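Local coordinates for protein Aar187cp (PDB 3ZIL) that is a Wpl1 (Wapl-family) protein, here its helical Wap1 domain, and probably helps regulate the establishment of sister-chromatid cohesion through cohesin, at residues A296-F308 / F326-G338. Numbering follows the deposited sequence.
Sequences ASTEELTNFGAVF and FLLVYAYSAGAAG
Phe326 and Tyr330, one helical turn apart, both carry CG opposite the backbone N (chi1 177° and 180°), which swings their rings across to Phe304 and Phe308 on the facing helix. Two offset stacks result, a compact example of how aromatic side chains join crossing helices. In the first, Phe326 CE1 lies over one face of the Phe304 ring, 3.4 Å from Phe304 CD2, with the planes tilted by 27°. Leu301 CD1 covers the opposite face, so Phe304 is sandwiched, while Val307 CB presses on Phe326 CZ at 3.5 Å. In the second, the Phe308 and Tyr330 rings lie 4.9 Å apart between centroids. Phe308 also sets its CB over the Tyr330 face in a CH-pi contact, 4.0 Å from the ring centroid, and Leu327 CD2 meets the Phe308 ring at its edge. Beside this pair, Tyr330 CE1 comes to 3.6 Å from Gly305 N. Were Tyr330 an alanine, Phe308 would probably lose the ring stacked on one face, and a gap would open beside Gly305 and Phe304 CB. Nearer the end of helix 321-336 the packing turns to small groups: Ala296 CB rests on Ala336 CB at 3.6 Å, and Thr302 CG2 on Ala337 CB. Ser333 OG gives Ala296 O a weak hydrogen bond of 3.3 Å, supplemented by a CA-H...O contact from Ser333 CA. Val259 of helix 248-261 touches Phe304, and Val289 of helix 272-289 touches Leu301, so the pair is packed against those two helices of the Wap1 domain. With one weak polar bond among many apolar contacts, the association of the two segments probably rests chiefly on ring overlap and hydrophobic burial.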
ATOM      1  N   ALA A 296      20.708  -9.283 -12.116  1.00 31.30           N
ATOM      2  CA  ALA A 296      20.234 -10.289 -13.123  1.00 31.57           C
ATOM      3  C   ALA A 296      21.076 -11.603 -13.118  1.00 30.99           C
ATOM      4  O   ALA A 296      20.571 -12.714 -13.401  1.00 38.37           O
ATOM      5  CB  ALA A 296      20.144  -9.656 -14.518  1.00 28.13           C
ATOM      6  N   SER A 297      22.337 -11.505 -12.716  1.00 31.52           N
ATOM      7  CA  SER A 297      23.207 -12.673 -12.709  1.00 32.94           C
ATOM      8  C   SER A 297      23.297 -13.372 -11.383  1.00 38.24           C
ATOM      9  O   SER A 297      24.072 -14.334 -11.240  1.00 38.50           O
ATOM     10  CB  SER A 297      24.621 -12.303 -13.210  1.00 40.10           C
ATOM     11  OG  SER A 297      25.124 -11.202 -12.496  1.00 43.56           O
ATOM     12  N   THR A 298      22.520 -12.907 -10.390  1.00 35.14           N
ATOM     13  CA  THR A 298      22.430 -13.610  -9.109  1.00 35.68           C
ATOM     14  C   THR A 298      22.234 -15.099  -9.401  1.00 34.53           C
ATOM     15  O   THR A 298      21.362 -15.456 -10.180  1.00 31.50           O
ATOM     16  CB  THR A 298      21.270 -13.018  -8.244  1.00 30.76           C
ATOM     17  OG1 THR A 298      21.490 -11.617  -8.101  1.00 27.84           O
ATOM     18  CG2 THR A 298      21.192 -13.632  -6.910  1.00 34.21           C
ATOM     19  N   GLU A 299      23.063 -15.958  -8.795  1.00 42.23           N
ATOM     20  CA  GLU A 299      23.013 -17.416  -9.065  1.00 41.86           C
ATOM     21  C   GLU A 299      21.645 -18.115  -8.948  1.00 39.13           C
ATOM     22  O   GLU A 299      21.330 -18.920  -9.809  1.00 36.91           O
ATOM     23  CB  GLU A 299      24.082 -18.177  -8.255  1.00 51.90           C
ATOM     24  CG  GLU A 299      23.516 -19.188  -7.269  1.00 60.80           C
ATOM     25  CD  GLU A 299      24.581 -19.876  -6.438  1.00 75.97           C
ATOM     26  OE1 GLU A 299      25.752 -19.967  -6.883  1.00 77.97           O
ATOM     27  OE2 GLU A 299      24.234 -20.332  -5.327  1.00 88.22           O
ATOM     28  N   GLU A 300      20.829 -17.845  -7.928  1.00 35.83           N
ATOM     29  CA  GLU A 300      19.516 -18.572  -7.842  1.00 38.69           C
ATOM     30  C   GLU A 300      18.559 -18.231  -8.981  1.00 36.83           C
ATOM     31  O   GLU A 300      17.650 -18.998  -9.240  1.00 32.12           O
ATOM     32  CB  GLU A 300      18.727 -18.377  -6.495  1.00 41.23           C
ATOM     33  CG  GLU A 300      19.213 -19.210  -5.318  1.00 45.89           C
ATOM     34  CD  GLU A 300      20.247 -18.449  -4.491  1.00 51.77           C
ATOM     35  OE1 GLU A 300      21.075 -17.673  -5.054  1.00 50.78           O
ATOM     36  OE2 GLU A 300      20.203 -18.599  -3.251  1.00 59.41           O
ATOM     37  N   LEU A 301      18.725 -17.070  -9.617  1.00 33.62           N
ATOM     38  CA  LEU A 301      17.816 -16.711 -10.685  1.00 37.18           C
ATOM     39  C   LEU A 301      18.154 -17.592 -11.903  1.00 39.64           C
ATOM     40  O   LEU A 301      17.272 -17.934 -12.711  1.00 35.86           O
ATOM     41  CB  LEU A 301      17.868 -15.194 -10.991  1.00 34.80           C
ATOM     42  CG  LEU A 301      16.858 -14.611 -11.973  1.00 32.74           C
ATOM     43  CD1 LEU A 301      15.426 -14.908 -11.581  1.00 30.97           C
ATOM     44  CD2 LEU A 301      17.103 -13.109 -12.104  1.00 33.58           C
ATOM     45  N   THR A 302      19.423 -17.992 -11.997  1.00 40.80           N
ATOM     46  CA  THR A 302      19.836 -18.858 -13.092  1.00 41.06           C
ATOM     47  C   THR A 302      19.290 -20.288 -12.915  1.00 43.02           C
ATOM     48  O   THR A 302      19.271 -21.059 -13.868  1.00 51.84           O
ATOM     49  CB  THR A 302      21.344 -18.914 -13.276  1.00 39.50           C
ATOM     50  OG1 THR A 302      21.888 -19.755 -12.256  1.00 47.73           O
ATOM     51  CG2 THR A 302      21.992 -17.526 -13.214  1.00 45.98           C
ATOM     52  N   ASN A 303      18.822 -20.638 -11.722  1.00 35.49           N
ATOM     53  CA  ASN A 303      18.117 -21.909 -11.559  1.00 35.53           C
ATOM     54  C   ASN A 303      16.761 -21.873 -12.176  1.00 34.49           C
ATOM     55  O   ASN A 303      16.036 -22.873 -12.115  1.00 34.50           O
ATOM     56  CB  ASN A 303      17.892 -22.220 -10.120  1.00 36.90           C
ATOM     57  CG  ASN A 303      19.158 -22.517  -9.408  1.00 42.32           C
ATOM     58  OD1 ASN A 303      20.147 -22.906 -10.022  1.00 48.68           O
ATOM     59  ND2 ASN A 303      19.156 -22.298  -8.115  1.00 43.88           N
ATOM     60  N   PHE A 304      16.376 -20.716 -12.712  1.00 29.56           N
ATOM     61  CA  PHE A 304      15.194 -20.654 -13.591  1.00 28.28           C
ATOM     62  C   PHE A 304      15.544 -21.484 -14.872  1.00 33.35           C
ATOM     63  O   PHE A 304      14.626 -21.886 -15.631  1.00 29.51           O
ATOM     64  CB  PHE A 304      14.877 -19.196 -14.027  1.00 30.33           C
ATOM     65  CG  PHE A 304      14.017 -18.366 -13.054  1.00 28.63           C
ATOM     66  CD1 PHE A 304      13.867 -18.702 -11.727  1.00 25.76           C
ATOM     67  CD2 PHE A 304      13.396 -17.174 -13.526  1.00 30.40           C
ATOM     68  CE1 PHE A 304      13.093 -17.895 -10.877  1.00 30.98           C
ATOM     69  CE2 PHE A 304      12.598 -16.382 -12.693  1.00 33.11           C
ATOM     70  CZ  PHE A 304      12.455 -16.737 -11.358  1.00 30.08           C
ATOM     71  N   GLY A 305      16.849 -21.731 -15.100  1.00 31.90           N
ATOM     72  CA  GLY A 305      17.308 -22.667 -16.173  1.00 36.32           C
ATOM     73  C   GLY A 305      16.491 -23.951 -16.281  1.00 37.97           C
ATOM     74  O   GLY A 305      16.030 -24.343 -17.379  1.00 39.47           O
ATOM     75  N   ALA A 306      16.290 -24.600 -15.130  1.00 40.32           N
ATOM     76  CA  ALA A 306      15.556 -25.873 -15.028  1.00 43.33           C
ATOM     77  C   ALA A 306      14.191 -25.755 -15.652  1.00 39.34           C
ATOM     78  O   ALA A 306      13.806 -26.523 -16.536  1.00 44.30           O
ATOM     79  CB  ALA A 306      15.412 -26.318 -13.562  1.00 42.46           C
ATOM     80  N   VAL A 307      13.452 -24.775 -15.198  1.00 37.35           N
ATOM     81  CA  VAL A 307      12.070 -24.582 -15.644  1.00 38.00           C
ATOM     82  C   VAL A 307      11.972 -24.281 -17.146  1.00 39.26           C
ATOM     83  O   VAL A 307      11.140 -24.831 -17.848  1.00 46.41           O
ATOM     84  CB  VAL A 307      11.407 -23.445 -14.821  1.00 44.38           C
ATOM     85  CG1 VAL A 307       9.891 -23.622 -14.817  1.00 42.27           C
ATOM     86  CG2 VAL A 307      12.010 -23.393 -13.393  1.00 40.98           C
ATOM     87  N   PHE A 308      12.834 -23.411 -17.648  1.00 35.00           N
ATOM     88  CA  PHE A 308      12.812 -23.092 -19.058  1.00 33.51           C
ATOM     89  C   PHE A 308      13.057 -24.382 -19.867  1.00 32.37           C
ATOM     90  O   PHE A 308      12.462 -24.564 -20.901  1.00 32.60           O
ATOM     91  CB  PHE A 308      13.900 -22.081 -19.378  1.00 30.48           C
ATOM     92  CG  PHE A 308      14.219 -21.980 -20.816  1.00 33.46           C
ATOM     93  CD1 PHE A 308      13.447 -21.177 -21.643  1.00 34.21           C
ATOM     94  CD2 PHE A 308      15.314 -22.684 -21.363  1.00 32.16           C
ATOM     95  CE1 PHE A 308      13.748 -21.061 -22.997  1.00 37.65           C
ATOM     96  CE2 PHE A 308      15.611 -22.575 -22.706  1.00 35.66           C
ATOM     97  CZ  PHE A 308      14.823 -21.746 -23.530  1.00 36.18           C
ATOM     98  N   PHE A 326       7.657 -15.234 -17.268  1.00 21.64           N
ATOM     99  CA  PHE A 326       8.761 -16.013 -16.733  1.00 22.72           C
ATOM    100  C   PHE A 326       9.910 -16.069 -17.728  1.00 25.20           C
ATOM    101  O   PHE A 326      11.077 -15.997 -17.348  1.00 23.75           O
ATOM    102  CB  PHE A 326       8.291 -17.433 -16.368  1.00 23.22           C
ATOM    103  CG  PHE A 326       9.391 -18.321 -15.884  1.00 26.16           C
ATOM    104  CD1 PHE A 326       9.709 -18.364 -14.562  1.00 31.01           C
ATOM    105  CD2 PHE A 326      10.134 -19.087 -16.774  1.00 27.52           C
ATOM    106  CE1 PHE A 326      10.752 -19.160 -14.101  1.00 33.94           C
ATOM    107  CE2 PHE A 326      11.207 -19.847 -16.338  1.00 30.60           C
ATOM    108  CZ  PHE A 326      11.502 -19.907 -14.994  1.00 34.94           C
ATOM    109  N   LEU A 327       9.573 -16.253 -19.010  1.00 27.42           N
ATOM    110  CA  LEU A 327      10.598 -16.429 -20.046  1.00 25.78           C
ATOM    111  C   LEU A 327      11.372 -15.124 -20.274  1.00 24.74           C
ATOM    112  O   LEU A 327      12.562 -15.134 -20.552  1.00 23.38           O
ATOM    113  CB  LEU A 327       9.920 -16.825 -21.357  1.00 24.40           C
ATOM    114  CG  LEU A 327       9.335 -18.243 -21.378  1.00 30.58           C
ATOM    115  CD1 LEU A 327       8.664 -18.587 -22.723  1.00 32.18           C
ATOM    116  CD2 LEU A 327      10.361 -19.297 -21.049  1.00 27.87           C
ATOM    117  N   LEU A 328      10.649 -14.002 -20.233  1.00 22.86           N
ATOM    118  CA  LEU A 328      11.284 -12.705 -20.348  1.00 22.29           C
ATOM    119  C   LEU A 328      12.275 -12.521 -19.189  1.00 21.91           C
ATOM    120  O   LEU A 328      13.411 -12.068 -19.411  1.00 19.92           O
ATOM    121  CB  LEU A 328      10.221 -11.581 -20.377  1.00 23.05           C
ATOM    122  CG  LEU A 328      10.713 -10.138 -20.310  1.00 24.18           C
ATOM    123  CD1 LEU A 328      11.729  -9.835 -21.383  1.00 22.29           C
ATOM    124  CD2 LEU A 328       9.530  -9.170 -20.392  1.00 26.12           C
ATOM    125  N   VAL A 329      11.841 -12.834 -17.969  1.00 21.52           N
ATOM    126  CA  VAL A 329      12.700 -12.590 -16.826  1.00 23.53           C
ATOM    127  C   VAL A 329      13.920 -13.539 -16.970  1.00 25.65           C
ATOM    128  O   VAL A 329      15.071 -13.114 -16.806  1.00 24.35           O
ATOM    129  CB  VAL A 329      11.964 -12.787 -15.476  1.00 23.32           C
ATOM    130  CG1 VAL A 329      12.972 -12.972 -14.334  1.00 20.41           C
ATOM    131  CG2 VAL A 329      10.943 -11.642 -15.210  1.00 19.85           C
ATOM    132  N   TYR A 330      13.652 -14.792 -17.337  1.00 26.14           N
ATOM    133  CA  TYR A 330      14.712 -15.759 -17.657  1.00 25.84           C
ATOM    134  C   TYR A 330      15.750 -15.266 -18.727  1.00 22.74           C
ATOM    135  O   TYR A 330      16.945 -15.390 -18.536  1.00 23.92           O
ATOM    136  CB  TYR A 330      14.114 -17.106 -18.080  1.00 26.73           C
ATOM    137  CG  TYR A 330      15.233 -18.069 -18.410  1.00 32.34           C
ATOM    138  CD1 TYR A 330      16.157 -18.473 -17.428  1.00 31.54           C
ATOM    139  CD2 TYR A 330      15.407 -18.534 -19.710  1.00 37.09           C
ATOM    140  CE1 TYR A 330      17.209 -19.313 -17.754  1.00 37.78           C
ATOM    141  CE2 TYR A 330      16.447 -19.381 -20.032  1.00 36.79           C
ATOM    142  CZ  TYR A 330      17.339 -19.756 -19.052  1.00 36.35           C
ATOM    143  OH  TYR A 330      18.362 -20.600 -19.400  1.00 44.20           O
ATOM    144  N   ALA A 331      15.284 -14.713 -19.821  1.00 23.94           N
ATOM    145  CA  ALA A 331      16.165 -14.204 -20.891  1.00 23.93           C
ATOM    146  C   ALA A 331      17.133 -13.175 -20.298  1.00 26.53           C
ATOM    147  O   ALA A 331      18.327 -13.171 -20.650  1.00 26.23           O
ATOM    148  CB  ALA A 331      15.328 -13.578 -21.981  1.00 22.29           C
ATOM    149  N   TYR A 332      16.632 -12.323 -19.372  1.00 24.57           N
ATOM    150  CA  TYR A 332      17.511 -11.355 -18.670  1.00 22.25           C
ATOM    151  C   TYR A 332      18.541 -12.059 -17.797  1.00 23.09           C
ATOM    152  O   TYR A 332      19.749 -11.708 -17.789  1.00 25.09           O
ATOM    153  CB  TYR A 332      16.681 -10.312 -17.845  1.00 22.39           C
ATOM    154  CG  TYR A 332      16.208  -9.121 -18.701  1.00 22.11           C
ATOM    155  CD1 TYR A 332      17.077  -8.124 -19.028  1.00 22.87           C
ATOM    156  CD2 TYR A 332      14.902  -9.025 -19.179  1.00 23.96           C
ATOM    157  CE1 TYR A 332      16.716  -7.074 -19.826  1.00 23.51           C
ATOM    158  CE2 TYR A 332      14.509  -7.943 -19.928  1.00 26.09           C
ATOM    159  CZ  TYR A 332      15.432  -6.950 -20.240  1.00 23.06           C
ATOM    160  OH  TYR A 332      15.115  -5.861 -21.029  1.00 24.28           O
ATOM    161  N   SER A 333      18.105 -13.113 -17.109  1.00 26.76           N
ATOM    162  CA  SER A 333      19.015 -13.842 -16.239  1.00 29.67           C
ATOM    163  C   SER A 333      20.138 -14.554 -17.065  1.00 33.18           C
ATOM    164  O   SER A 333      21.360 -14.322 -16.873  1.00 31.10           O
ATOM    165  CB  SER A 333      18.247 -14.835 -15.401  1.00 31.91           C
ATOM    166  OG  SER A 333      19.185 -15.512 -14.607  1.00 45.93           O
ATOM    167  N   ALA A 334      19.699 -15.413 -17.970  1.00 31.44           N
ATOM    168  CA  ALA A 334      20.591 -16.034 -18.932  1.00 32.80           C
ATOM    169  C   ALA A 334      21.617 -15.064 -19.529  1.00 31.03           C
ATOM    170  O   ALA A 334      22.807 -15.355 -19.490  1.00 37.17           O
ATOM    171  CB  ALA A 334      19.784 -16.727 -20.021  1.00 28.78           C
ATOM    172  N   GLY A 335      21.170 -13.933 -20.068  1.00 32.46           N
ATOM    173  CA  GLY A 335      22.074 -12.974 -20.699  1.00 29.09           C
ATOM    174  C   GLY A 335      23.135 -12.466 -19.755  1.00 35.76           C
ATOM    175  O   GLY A 335      24.322 -12.470 -20.093  1.00 35.67           O
ATOM    176  N   ALA A 336      22.739 -12.057 -18.542  1.00 36.49           N
ATOM    177  CA  ALA A 336      23.704 -11.494 -17.561  1.00 31.97           C
ATOM    178  C   ALA A 336      24.724 -12.522 -17.032  1.00 40.54           C
ATOM    179  O   ALA A 336      25.882 -12.161 -16.776  1.00 38.12           O
ATOM    180  CB  ALA A 336      22.972 -10.825 -16.384  1.00 27.09           C
ATOM    181  N   ALA A 337      24.283 -13.778 -16.819  1.00 41.99           N
ATOM    182  CA  ALA A 337      25.171 -14.830 -16.295  1.00 45.19           C
ATOM    183  C   ALA A 337      26.079 -15.426 -17.398  1.00 46.67           C
ATOM    184  O   ALA A 337      26.895 -16.304 -17.129  1.00 50.94           O
ATOM    185  CB  ALA A 337      24.357 -15.927 -15.617  1.00 37.13           C
ATOM    186  N   GLY A 338      25.932 -14.942 -18.626  1.00 48.51           N
ATOM    187  CA  GLY A 338      26.668 -15.480 -19.774  1.00 47.64           C
ATOM    188  C   GLY A 338      26.236 -16.892 -20.171  1.00 51.74           C
ATOM    189  O   GLY A 338      27.043 -17.670 -20.708  1.00 51.28           O
TER